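Local coordinates for protein arginase, mitochondrial (Medicago truncatula, PDB 6VSS) that hydrolyses L-arginine to urea and L-ornithine with a pair of manganese ions, and also converts agmatine to putrescine, at residues B[180-191]-B[200-209]; B[212-220]-B[252-261]. All blocks are in the same frame, centred on the assembly; numbering follows the deposited sequence.

Contact 1 (B[180-191]-B[200-209]). With MN (manganese (II) ion), chain I; MN (manganese (II) ion), chain J.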
loop_
_atom_site.group_PDB
_atom_site.type_symbol
_atom_site.label_atom_id
_atom_site.label_comp_id
_atom_site.label_asym_id
_atom_site.label_seq_id
_atom_site.Cartn_x
_atom_site.Cartn_y
_atom_site.Cartn_z
ATOM N N ILE B 180 17.796 22.323 -26.496
ATOM C CA ILE B 180 16.972 21.573 -25.519
ATOM C C ILE B 180 17.855 20.810 -24.544
ATOM O O ILE B 180 18.807 20.156 -24.937
ATOM C CB ILE B 180 15.976 20.643 -26.211
ATOM C CG1 ILE B 180 15.059 21.397 -27.176
ATOM C CG2 ILE B 180 15.216 19.821 -25.164
ATOM C CD1 ILE B 180 14.112 20.508 -27.895
ATOM N N LEU B 181 17.503 20.920 -23.287
ATOM C CA LEU B 181 18.043 20.091 -22.205
ATOM C C LEU B 181 16.892 19.180 -21.840
ATOM O O LEU B 181 15.818 19.723 -21.535
ATOM C CB LEU B 181 18.419 20.960 -21.011
ATOM C CG LEU B 181 18.789 20.147 -19.776
ATOM C CD1 LEU B 181 19.924 19.189 -20.079
ATOM C CD2 LEU B 181 19.144 21.113 -18.643
ATOM N N HIS B 182 17.098 17.873 -21.995
ATOM C CA HIS B 182 16.036 16.855 -21.940
ATOM C C HIS B 182 16.487 15.832 -20.912
ATOM O O HIS B 182 17.531 15.189 -21.142
ATOM C CB HIS B 182 15.786 16.333 -23.346
ATOM C CG HIS B 182 15.021 15.046 -23.425
ATOM N ND1 HIS B 182 15.296 14.085 -24.393
ATOM C CD2 HIS B 182 13.956 14.595 -22.730
ATOM C CE1 HIS B 182 14.416 13.108 -24.284
ATOM N NE2 HIS B 182 13.602 13.391 -23.248
ATOM N N PHE B 183 15.756 15.708 -19.819
ATOM C CA PHE B 183 15.946 14.644 -18.798
ATOM C C PHE B 183 14.997 13.496 -19.105
ATOM O O PHE B 183 13.802 13.700 -19.208
ATOM C CB PHE B 183 15.715 15.178 -17.392
ATOM C CG PHE B 183 16.674 16.268 -16.988
ATOM C CD1 PHE B 183 16.357 17.604 -17.194
ATOM C CD2 PHE B 183 17.839 15.983 -16.295
ATOM C CE1 PHE B 183 17.199 18.628 -16.779
ATOM C CE2 PHE B 183 18.704 17.011 -15.907
ATOM C CZ PHE B 183 18.387 18.319 -16.174
ATOM N N ASP B 184 15.541 12.300 -19.217
ATOM C CA ASP B 184 14.708 11.125 -19.542
ATOM C C ASP B 184 15.481 9.830 -19.265
ATOM O O ASP B 184 16.673 9.841 -19.437
ATOM C CB ASP B 184 14.289 11.262 -20.995
ATOM C CG ASP B 184 12.946 10.639 -21.293
ATOM O OD1 ASP B 184 12.561 9.626 -20.655
ATOM O OD2 ASP B 184 12.259 11.267 -22.070
ATOM N N ALA B 185 14.819 8.734 -18.914
ATOM C CA ALA B 185 15.392 7.371 -19.041
ATOM C C ALA B 185 15.520 6.975 -20.523
ATOM O O ALA B 185 16.396 6.100 -20.838
ATOM C CB ALA B 185 14.570 6.372 -18.276
ATOM N N HIS B 186 14.734 7.593 -21.410
ATOM C CA HIS B 186 14.441 7.085 -22.774
ATOM C C HIS B 186 14.746 8.191 -23.754
ATOM O O HIS B 186 14.409 9.331 -23.510
ATOM C CB HIS B 186 12.963 6.696 -22.959
ATOM C CG HIS B 186 12.424 5.838 -21.870
ATOM N ND1 HIS B 186 11.662 6.348 -20.792
ATOM C CD2 HIS B 186 12.568 4.502 -21.673
ATOM C CE1 HIS B 186 11.417 5.309 -19.975
ATOM N NE2 HIS B 186 11.935 4.167 -20.498
ATOM N N PRO B 187 15.490 7.938 -24.844
ATOM C CA PRO B 187 15.805 9.036 -25.758
ATOM C C PRO B 187 14.563 9.679 -26.399
ATOM O O PRO B 187 14.678 10.782 -26.910
ATOM C CB PRO B 187 16.734 8.395 -26.805
ATOM C CG PRO B 187 17.316 7.155 -26.111
ATOM C CD PRO B 187 16.224 6.692 -25.152
ATOM N N ASP B 188 13.457 8.951 -26.507
ATOM C CA ASP B 188 12.251 9.395 -27.245
ATOM C C ASP B 188 12.607 9.857 -28.663
ATOM O O ASP B 188 11.961 10.783 -29.139
ATOM C CB ASP B 188 11.538 10.509 -26.499
ATOM C CG ASP B 188 10.887 10.071 -25.197
ATOM O OD1 ASP B 188 10.848 8.837 -24.960
ATOM O OD2 ASP B 188 10.380 10.969 -24.482
ATOM N N LEU B 189 13.443 9.088 -29.376
ATOM C CA LEU B 189 13.913 9.437 -30.745
ATOM C C LEU B 189 13.518 8.388 -31.796
ATOM O O LEU B 189 14.013 8.504 -32.907
ATOM C CB LEU B 189 15.428 9.600 -30.677
ATOM C CG LEU B 189 15.872 10.989 -30.235
ATOM C CD1 LEU B 189 17.335 10.985 -29.798
ATOM C CD2 LEU B 189 15.659 12.001 -31.361
ATOM N N TYR B 190 12.644 7.426 -31.486
ATOM C CA TYR B 190 12.150 6.433 -32.474
ATOM C C TYR B 190 11.583 7.119 -33.723
ATOM O O TYR B 190 10.783 8.066 -33.587
ATOM C CB TYR B 190 10.986 5.634 -31.917
ATOM C CG TYR B 190 11.393 4.542 -30.981
ATOM C CD1 TYR B 190 11.661 3.263 -31.448
ATOM C CD2 TYR B 190 11.488 4.795 -29.621
ATOM C CE1 TYR B 190 11.986 2.250 -30.560
ATOM C CE2 TYR B 190 11.806 3.792 -28.722
ATOM C CZ TYR B 190 12.072 2.524 -29.201
ATOM O OH TYR B 190 12.435 1.562 -28.303
ATOM N N HIS B 191 11.915 6.625 -34.914
ATOM C CA HIS B 191 11.325 7.158 -36.173
ATOM C C HIS B 191 9.872 6.694 -36.244
ATOM O O HIS B 191 9.040 7.468 -36.712
ATOM C CB HIS B 191 12.101 6.719 -37.415
ATOM C CG HIS B 191 11.448 7.143 -38.689
ATOM N ND1 HIS B 191 11.211 8.480 -38.998
ATOM C CD2 HIS B 191 10.984 6.425 -39.731
ATOM C CE1 HIS B 191 10.648 8.560 -40.178
ATOM N NE2 HIS B 191 10.491 7.313 -40.646
ATOM N N HIS B 200 4.715 8.770 -27.523
ATOM C CA HIS B 200 5.524 9.397 -26.446
ATOM C C HIS B 200 6.994 8.987 -26.540
ATOM O O HIS B 200 7.804 9.551 -25.786
ATOM C CB HIS B 200 4.915 9.100 -25.089
ATOM C CG HIS B 200 5.141 7.741 -24.542
ATOM N ND1 HIS B 200 5.063 7.501 -23.184
ATOM C CD2 HIS B 200 5.414 6.554 -25.121
ATOM C CE1 HIS B 200 5.259 6.226 -22.944
ATOM N NE2 HIS B 200 5.452 5.620 -24.102
ATOM N N ALA B 201 7.332 8.121 -27.508
ATOM C CA ALA B 201 8.682 7.590 -27.785
ATOM C C ALA B 201 9.296 8.183 -29.075
ATOM O O ALA B 201 10.408 7.717 -29.440
ATOM C CB ALA B 201 8.569 6.073 -27.879
ATOM N N SER B 202 8.600 9.096 -29.772
ATOM C CA SER B 202 9.079 9.842 -30.979
ATOM C C SER B 202 9.003 11.366 -30.878
ATOM O O SER B 202 9.306 12.044 -31.863
ATOM C CB SER B 202 8.310 9.398 -32.169
ATOM O OG SER B 202 8.480 8.003 -32.271
ATOM N N PRO B 203 8.658 12.004 -29.733
ATOM C CA PRO B 203 8.549 13.450 -29.750
ATOM C C PRO B 203 9.819 14.052 -30.325
ATOM O O PRO B 203 9.730 14.968 -31.085
ATOM C CB PRO B 203 8.315 13.863 -28.300
ATOM C CG PRO B 203 8.579 12.618 -27.454
ATOM C CD PRO B 203 8.366 11.450 -28.391
ATOM N N PHE B 204 10.979 13.551 -29.926
ATOM C CA PHE B 204 12.243 14.237 -30.281
ATOM C C PHE B 204 12.644 13.889 -31.727
ATOM O O PHE B 204 13.377 14.660 -32.295
ATOM C CB PHE B 204 13.319 13.981 -29.236
ATOM C CG PHE B 204 12.982 14.681 -27.947
ATOM C CD1 PHE B 204 13.126 16.054 -27.834
ATOM C CD2 PHE B 204 12.389 13.986 -26.904
ATOM C CE1 PHE B 204 12.776 16.699 -26.656
ATOM C CE2 PHE B 204 11.994 14.643 -25.745
ATOM C CZ PHE B 204 12.212 15.990 -25.613
ATOM N N ALA B 205 12.192 12.768 -32.293
ATOM C CA ALA B 205 12.353 12.527 -33.749
ATOM C C ALA B 205 11.545 13.596 -34.498
ATOM O O ALA B 205 12.107 14.231 -35.378
ATOM C CB ALA B 205 11.948 11.118 -34.099
ATOM N N ARG B 206 10.295 13.852 -34.096
ATOM C CA ARG B 206 9.449 14.899 -34.727
ATOM C C ARG B 206 10.199 16.231 -34.649
ATOM O O ARG B 206 10.359 16.932 -35.683
ATOM C CB ARG B 206 8.085 14.943 -34.039
ATOM C CG ARG B 206 7.327 13.619 -34.045
ATOM C CD ARG B 206 6.912 13.139 -35.424
ATOM N NE ARG B 206 7.881 12.237 -36.052
ATOM C CZ ARG B 206 8.013 10.927 -35.824
ATOM N NH1 ARG B 206 7.251 10.281 -34.951
ATOM N NH2 ARG B 206 8.962 10.262 -36.464
ATOM N N ILE B 207 10.715 16.554 -33.468
ATOM C CA ILE B 207 11.291 17.897 -33.195
ATOM C C ILE B 207 12.498 18.029 -34.105
ATOM O O ILE B 207 12.521 18.962 -34.907
ATOM C CB ILE B 207 11.615 18.075 -31.701
ATOM C CG1 ILE B 207 10.355 18.306 -30.865
ATOM C CG2 ILE B 207 12.636 19.159 -31.488
ATOM C CD1 ILE B 207 10.543 18.008 -29.367
ATOM N N MET B 208 13.437 17.094 -33.982
ATOM C CA MET B 208 14.678 17.073 -34.775
ATOM C C MET B 208 14.337 17.049 -36.281
ATOM O O MET B 208 14.918 17.842 -37.008
ATOM C CB MET B 208 15.550 15.871 -34.402
ATOM C CG MET B 208 16.201 15.946 -33.016
ATOM S SD MET B 208 16.598 17.595 -32.344
ATOM C CE MET B 208 18.304 17.687 -32.894
ATOM N N GLU B 209 13.423 16.190 -36.742
ATOM C CA GLU B 209 13.002 16.158 -38.165
ATOM C C GLU B 209 12.635 17.572 -38.602
ATOM O O GLU B 209 12.958 17.891 -39.720
ATOM C CB GLU B 209 11.771 15.282 -38.418
ATOM C CG GLU B 209 12.050 13.808 -38.316
ATOM C CD GLU B 209 10.876 12.914 -37.959
ATOM O OE1 GLU B 209 11.121 11.709 -37.724
ATOM O OE2 GLU B 209 9.718 13.405 -37.946
HETATM MN MN MN I . 10.734 8.405 -20.244
HETATM MN MN MN J . 10.227 10.667 -22.337
HETATM O O HOH W 1 10.356 8.607 -22.366
#
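D188 ties the metal centre to the start of helix 203-209: its OD2 binds one manganese at 2.2 Å, and its backbone O takes the N-H of F204 N at 3.0 Å, almost in line with the carbonyl. D184 bridges both manganese ions, one oxygen to each, and H186 ND1 binds the other ion; H160, D269 and D271 complete the cluster. A water shared by the two ions also donates to D188 OD1 (2.7 Å), consistent with the metal-bridging solvent thought to attack the substrate in arginases.

Behind this shell, H182 NE2 donates to the anti lone pair of D184 OD2 (2.8 Å), which should fix the bridging carboxylate's rotation. The imidazole is itself held by F204: the rings stack face to face, centroids of H182 and F204 3.9 Å apart and planes 28° apart. With CG anti to its carbonyl carbon (chi1 -69°), F204 reaches from the first helical turn to put one face on H182 while its edge meets D188 CB, so one phenylalanine backs both a metal ligand, D188, and the second-shell H182.

Farther along, Y190 N donates to A201 O (3.0 Å) in the carbonyl plane, and S202 OG donates to Y190 O (2.7 Å) from above the Y190 carbonyl plane, spending its hydroxyl on the loop that binds L-ornithine. The small methyl of A205 packs close against the same carbonyl, a place where a bulkier side chain would probably crowd it. R206 grips the carboxylate of E209 side-on through NE and NH2; NH2 also reaches H191 O at 2.8 Å, while NH1 bonds Y197 O.

The contact lies within the beta-alpha-beta unit of strand 178-183, helix 203-209 and strand 213-221, with helix 163-174 against I180 and I207, helix 226-234 against L189, and N98 of a neighbouring subunit against Y190.

Contact 2 (B[212-220]-B[252-261]); sequences YARRLVQVG and LENLKLGEGV
R215 and L257 lie with their CA atoms 7.9 Å apart, and the spacing stays similar from R214-V261 to V219-L252 as the irregular segment 252-261 runs back along the strand in the opposite sense. Side chains therefore bridge the gap. The loop ends in a type II turn, closed by V261 N to G258 O (3.0 Å), and G260 suits its place there through a positive phi.

R214, its CG anti to the backbone N (chi1 177°) and its chain bent at chi3, lays one guanidinium face over V261 CG1. Its NH2 donates to E259 O at 3.1 Å from well above the carbonyl plane and also forms a salt bridge to D179. R215 likewise has L257 CD2 over one face, 3.5 Å from R215 CZ, while its NH2 forms a salt bridge to E238. A serine in place of this arginine would probably leave E238 without that mate and strip the cover from L257. Deeper in, V217 CG2 meets L257 CD2 at 3.9 Å, and V219 and L252 meet tip to tip; branched aliphatics suit this buried side.

Strand 213-221 runs between strands 178-183 and 238-241, its L216 facing helix 203-209, while the loop links helix 245-252 to strand 264-269.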
loop_
_atom_site.group_PDB
_atom_site.type_symbol
_atom_site.label_atom_id
_atom_site.label_comp_id
_atom_site.label_asym_id
_atom_site.label_seq_id
_atom_site.Cartn_x
_atom_site.Cartn_y
_atom_site.Cartn_z
ATOM N N TYR B 212 13.398 22.043 -35.347
ATOM C CA TYR B 212 12.878 23.029 -34.363
ATOM C C TYR B 212 13.928 23.228 -33.289
ATOM O O TYR B 212 13.858 24.205 -32.594
ATOM C CB TYR B 212 11.548 22.574 -33.766
ATOM C CG TYR B 212 10.444 22.475 -34.784
ATOM C CD1 TYR B 212 9.993 23.616 -35.431
ATOM C CD2 TYR B 212 9.875 21.250 -35.121
ATOM C CE1 TYR B 212 8.975 23.554 -36.361
ATOM C CE2 TYR B 212 8.848 21.176 -36.053
ATOM C CZ TYR B 212 8.407 22.334 -36.675
ATOM O OH TYR B 212 7.417 22.298 -37.604
ATOM N N ALA B 213 14.861 22.290 -33.164
ATOM C CA ALA B 213 15.932 22.309 -32.140
ATOM C C ALA B 213 17.295 22.177 -32.822
ATOM O O ALA B 213 17.355 21.522 -33.875
ATOM C CB ALA B 213 15.710 21.225 -31.127
ATOM N N ARG B 214 18.326 22.816 -32.259
ATOM C CA ARG B 214 19.729 22.676 -32.733
ATOM C C ARG B 214 20.431 21.642 -31.850
ATOM O O ARG B 214 20.514 20.514 -32.255
ATOM C CB ARG B 214 20.409 24.039 -32.726
ATOM C CG ARG B 214 21.874 24.013 -33.134
ATOM C CD ARG B 214 22.437 25.417 -33.061
ATOM N NE ARG B 214 22.470 25.849 -31.674
ATOM C CZ ARG B 214 23.336 26.694 -31.167
ATOM N NH1 ARG B 214 24.259 27.241 -31.945
ATOM N NH2 ARG B 214 23.266 26.991 -29.879
ATOM N N ARG B 215 20.842 22.016 -30.651
ATOM C CA ARG B 215 21.367 21.075 -29.655
ATOM C C ARG B 215 20.202 20.415 -28.918
ATOM O O ARG B 215 19.109 21.019 -28.778
ATOM C CB ARG B 215 22.311 21.823 -28.726
ATOM C CG ARG B 215 23.512 22.403 -29.468
ATOM C CD ARG B 215 24.516 23.007 -28.516
ATOM N NE ARG B 215 25.046 22.010 -27.611
ATOM C CZ ARG B 215 25.589 22.280 -26.432
ATOM N NH1 ARG B 215 25.691 23.524 -25.986
ATOM N NH2 ARG B 215 26.050 21.293 -25.697
ATOM N N LEU B 216 20.382 19.146 -28.626
ATOM C CA LEU B 216 19.475 18.363 -27.770
ATOM C C LEU B 216 20.386 17.636 -26.800
ATOM O O LEU B 216 21.078 16.713 -27.216
ATOM C CB LEU B 216 18.673 17.395 -28.627
ATOM C CG LEU B 216 17.927 16.283 -27.884
ATOM C CD1 LEU B 216 17.089 16.824 -26.739
ATOM C CD2 LEU B 216 17.065 15.520 -28.889
ATOM N N VAL B 217 20.426 18.072 -25.573
ATOM C CA VAL B 217 21.332 17.476 -24.558
ATOM C C VAL B 217 20.483 16.575 -23.686
ATOM O O VAL B 217 19.575 17.123 -23.076
ATOM C CB VAL B 217 22.003 18.581 -23.749
ATOM C CG1 VAL B 217 22.955 18.013 -22.721
ATOM C CG2 VAL B 217 22.684 19.559 -24.676
ATOM N N GLN B 218 20.722 15.263 -23.729
ATOM C CA GLN B 218 19.855 14.268 -23.062
ATOM C C GLN B 218 20.603 13.786 -21.840
ATOM O O GLN B 218 21.778 13.401 -21.973
ATOM C CB GLN B 218 19.521 13.099 -23.991
ATOM C CG GLN B 218 18.981 13.553 -25.343
ATOM C CD GLN B 218 18.273 12.437 -26.087
ATOM O OE1 GLN B 218 18.857 11.393 -26.403
ATOM N NE2 GLN B 218 16.989 12.623 -26.329
ATOM N N VAL B 219 19.941 13.687 -20.719
ATOM C CA VAL B 219 20.585 13.263 -19.444
ATOM C C VAL B 219 19.690 12.250 -18.729
ATOM O O VAL B 219 18.505 12.496 -18.613
ATOM C CB VAL B 219 20.869 14.506 -18.587
ATOM C CG1 VAL B 219 21.489 14.161 -17.238
ATOM C CG2 VAL B 219 21.735 15.484 -19.334
ATOM N N GLY B 220 20.291 11.186 -18.196
ATOM C CA GLY B 220 19.636 10.081 -17.467
ATOM C C GLY B 220 19.329 8.868 -18.339
ATOM O O GLY B 220 18.699 7.932 -17.845
ATOM N N LEU B 252 28.209 18.413 -17.308
ATOM C CA LEU B 252 26.734 18.516 -17.153
ATOM C C LEU B 252 26.438 19.618 -16.137
ATOM O O LEU B 252 25.453 20.330 -16.339
ATOM C CB LEU B 252 26.153 17.154 -16.747
ATOM C CG LEU B 252 26.251 16.085 -17.825
ATOM C CD1 LEU B 252 25.760 14.738 -17.302
ATOM C CD2 LEU B 252 25.505 16.496 -19.085
ATOM N N GLU B 253 27.295 19.769 -15.132
ATOM C CA GLU B 253 27.229 20.853 -14.125
ATOM C C GLU B 253 27.732 22.203 -14.661
ATOM O O GLU B 253 27.924 23.107 -13.890
ATOM C CB GLU B 253 28.011 20.408 -12.885
ATOM C CG GLU B 253 27.373 19.196 -12.259
ATOM C CD GLU B 253 28.034 18.830 -10.951
ATOM O OE1 GLU B 253 29.149 19.329 -10.718
ATOM O OE2 GLU B 253 27.446 18.042 -10.183
ATOM N N ASN B 254 27.859 22.403 -15.952
ATOM C CA ASN B 254 28.322 23.711 -16.469
ATOM C C ASN B 254 27.870 23.895 -17.890
ATOM O O ASN B 254 28.647 24.417 -18.676
ATOM C CB ASN B 254 29.843 23.825 -16.515
ATOM C CG ASN B 254 30.477 23.687 -15.148
ATOM O OD1 ASN B 254 30.542 24.642 -14.377
ATOM N ND2 ASN B 254 30.938 22.493 -14.844
ATOM N N LEU B 255 26.665 23.492 -18.190
ATOM C CA LEU B 255 26.101 23.625 -19.537
ATOM C C LEU B 255 25.803 25.083 -19.830
ATOM O O LEU B 255 25.368 25.808 -18.917
ATOM C CB LEU B 255 24.812 22.812 -19.604
ATOM C CG LEU B 255 25.004 21.305 -19.587
ATOM C CD1 LEU B 255 23.642 20.637 -19.414
ATOM C CD2 LEU B 255 25.684 20.874 -20.884
ATOM N N LYS B 256 26.023 25.477 -21.076
ATOM C CA LYS B 256 25.710 26.837 -21.557
ATOM C C LYS B 256 24.983 26.678 -22.885
ATOM O O LYS B 256 25.612 26.298 -23.880
ATOM C CB LYS B 256 26.994 27.663 -21.654
ATOM C CG LYS B 256 27.870 27.521 -20.411
ATOM C CD LYS B 256 29.177 28.367 -20.301
ATOM C CE LYS B 256 29.974 27.911 -19.097
ATOM N NZ LYS B 256 30.995 28.900 -18.696
ATOM N N LEU B 257 23.677 26.871 -22.870
ATOM C CA LEU B 257 22.865 26.464 -24.036
ATOM C C LEU B 257 22.291 27.722 -24.645
ATOM O O LEU B 257 22.227 28.716 -23.945
ATOM C CB LEU B 257 21.759 25.477 -23.637
ATOM C CG LEU B 257 22.181 24.048 -23.254
ATOM C CD1 LEU B 257 20.952 23.142 -23.071
ATOM C CD2 LEU B 257 23.074 23.404 -24.282
ATOM N N GLY B 258 21.890 27.642 -25.902
ATOM C CA GLY B 258 21.078 28.686 -26.536
ATOM C C GLY B 258 21.935 29.775 -27.172
ATOM O O GLY B 258 21.355 30.647 -27.828
ATOM N N GLU B 259 23.252 29.754 -27.019
ATOM C CA GLU B 259 24.070 30.877 -27.555
ATOM C C GLU B 259 23.969 30.856 -29.082
ATOM O O GLU B 259 24.447 29.871 -29.707
ATOM C CB GLU B 259 25.482 30.856 -26.975
ATOM C CG GLU B 259 25.493 31.188 -25.474
ATOM C CD GLU B 259 26.837 31.582 -24.856
ATOM O OE1 GLU B 259 27.300 32.740 -25.102
ATOM O OE2 GLU B 259 27.424 30.744 -24.111
ATOM N N GLY B 260 23.299 31.870 -29.634
ATOM C CA GLY B 260 23.156 32.117 -31.086
ATOM C C GLY B 260 21.896 31.480 -31.658
ATOM O O GLY B 260 21.779 31.418 -32.890
ATOM N N VAL B 261 20.989 30.949 -30.827
ATOM C CA VAL B 261 19.657 30.537 -31.346
ATOM C C VAL B 261 18.646 31.274 -30.485
ATOM O O VAL B 261 19.053 32.172 -29.766
ATOM C CB VAL B 261 19.456 29.011 -31.373
ATOM C CG1 VAL B 261 20.345 28.344 -32.396
ATOM C CG2 VAL B 261 19.657 28.370 -29.997
#

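How the contacts relate
Contacts 1 and 2, with centres 14 Å apart, use neighbouring strands of one parallel sheet, joined where I180 O meets V217 N (2.7 Å) and H182 N meets V217 O (2.8 Å), both probable hydrogen bonds. Helix 203-209 of contact 1 leads directly into strand 213-221 of contact 2. Contact 1 supplies D184, H186 and D188 to the metal site; contact 2 stands farther back, the V219 side chain lying about 12 Å from a manganese ion and about 8 Å from the D184 side chain. Q218 connects them, its NE2 bonding H182 ND1 and P187 O, so the strand that contact 2 covers probably also helps position H182 in the second shell of the cluster.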